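Local coordinates for nitrate transport protein (Parabacteroides distasonis, PDB 3HN0) that probably serves as the substrate-binding component of an ABC transporter, perhaps for nitrate or a related small solute, at residues K194-I197 / A198-D201. Numbering follows the deposited sequence. Where two conformers were deposited one is given.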
# COMPACT_ATOMS: atom_id res chain seq x y z
N LYS A 194 -5.06 28.05 -10.41
CA LYS A 194 -3.79 28.72 -10.61
C LYS A 194 -2.87 28.52 -9.42
O LYS A 194 -1.68 28.62 -9.60
CB LYS A 194 -3.97 30.24 -10.86
CG LYS A 194 -4.55 31.03 -9.75
CD LYS A 194 -4.95 32.46 -10.23
CE LYS A 194 -5.80 33.19 -9.21
NZ LYS A 194 -7.28 32.86 -9.18
N TYR A 195 -3.40 28.15 -8.25
CA TYR A 195 -2.57 28.00 -7.05
C TYR A 195 -2.34 26.57 -6.72
O TYR A 195 -1.68 26.25 -5.76
CB TYR A 195 -3.24 28.68 -5.85
CG TYR A 195 -3.40 30.17 -5.97
CD1 TYR A 195 -2.47 30.94 -6.60
CD2 TYR A 195 -4.53 30.78 -5.47
CE1 TYR A 195 -2.62 32.30 -6.70
CE2 TYR A 195 -4.70 32.15 -5.56
CZ TYR A 195 -3.73 32.92 -6.16
OH TYR A 195 -3.88 34.30 -6.27
N ARG A 196 -2.86 25.69 -7.53
CA ARG A 196 -2.85 24.26 -7.13
C ARG A 196 -1.44 23.73 -6.88
O ARG A 196 -1.19 23.12 -5.88
CB ARG A 196 -3.53 23.41 -8.22
CG ARG A 196 -3.53 21.89 -7.86
CD ARG A 196 -4.45 21.06 -8.76
NE ARG A 196 -4.06 21.24 -10.14
CZ ARG A 196 -3.08 20.59 -10.77
NH1 ARG A 196 -2.40 19.60 -10.20
NH2 ARG A 196 -2.79 20.96 -12.01
N ILE A 197 -0.56 23.86 -7.86
CA ILE A 197 0.80 23.39 -7.68
C ILE A 197 1.49 24.08 -6.48
O ILE A 197 2.16 23.42 -5.72
CB ILE A 197 1.67 23.59 -8.95
CG1 ILE A 197 1.09 22.78 -10.10
CG2 ILE A 197 3.10 23.19 -8.68
CD1 ILE A 197 1.11 21.29 -9.88
N ALA A 198 1.36 25.40 -6.35
CA ALA A 198 1.94 26.11 -5.18
C ALA A 198 1.43 25.52 -3.82
O ALA A 198 2.18 25.31 -2.88
CB ALA A 198 1.64 27.60 -5.26
N PHE A 199 0.13 25.31 -3.74
CA PHE A 199 -0.44 24.79 -2.50
C PHE A 199 -0.06 23.34 -2.27
O PHE A 199 0.20 22.96 -1.13
CB PHE A 199 -1.93 25.20 -2.25
CG PHE A 199 -3.02 24.34 -2.90
CD1 PHE A 199 -3.21 23.00 -2.56
CD2 PHE A 199 -3.97 24.95 -3.74
CE1 PHE A 199 -4.28 22.27 -3.09
CE2 PHE A 199 -5.01 24.22 -4.29
CZ PHE A 199 -5.17 22.86 -3.96
N GLU A 200 0.02 22.55 -3.32
CA GLU A 200 0.52 21.15 -3.19
C GLU A 200 1.97 21.15 -2.73
O GLU A 200 2.33 20.37 -1.89
CB GLU A 200 0.38 20.34 -4.47
CG GLU A 200 -1.05 20.08 -4.86
CD GLU A 200 -1.17 19.22 -6.11
OE1 GLU A 200 -0.46 19.50 -7.10
OE2 GLU A 200 -1.98 18.26 -6.09
N ASP A 201 2.82 21.98 -3.32
CA ASP A 201 4.19 22.07 -2.85
C ASP A 201 4.24 22.39 -1.36
O ASP A 201 5.00 21.77 -0.62
CB ASP A 201 4.99 23.14 -3.61
CG ASP A 201 5.22 22.85 -5.09
OD1 ASP A 201 5.01 21.72 -5.54
OD2 ASP A 201 5.63 23.82 -5.79
O HOH W 1 0.24 27.10 -8.60
O HOH W 2 -3.52 17.79 -8.23
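Arg196 and Glu200, one turn apart at the start of helix 196-212, lie side by side, pointing the same way, Glu200 extended and Arg196 bent near its end. They meet in a long salt bridge, NH1 of Arg196 lying 3.7 Å from OE1 of Glu200. Their guanidinium and carboxylate planes stand 78° apart, so the pair is not a flat two-pronged one; a water completes it, accepting from Arg196 NH1 and donating to Glu200 OE2. Both ends have further partners: Arg196 NE pairs with Glu193, and Glu200 OE2 bonds Tyr244 OH. Backbone bonds run from the N atoms of Phe199, Glu200 and Asp201 to the O atoms of Tyr195, Arg196 and Ile197, each 2.9 Å. One residue earlier a second water takes over, bridging Lys194 O and Ala198 N. In the Phe199 conformer given, one of two, CG set between backbone N and carbonyl carbon (chi1 85°) carries the ring back against Arg196, whose CA makes a CH-pi contact over its face. With the carboxylate gone, an alanine at Glu200 is likely to leave Arg196 NH1 without its acidic neighbour, and the bridging water and Tyr244 OH without this partner. The water-assisted pairing probably makes a modest electrostatic tie, while Glu200 joins the helix start to the sheet through Tyr244 and Phe199 packs on Ile30 and Ala78.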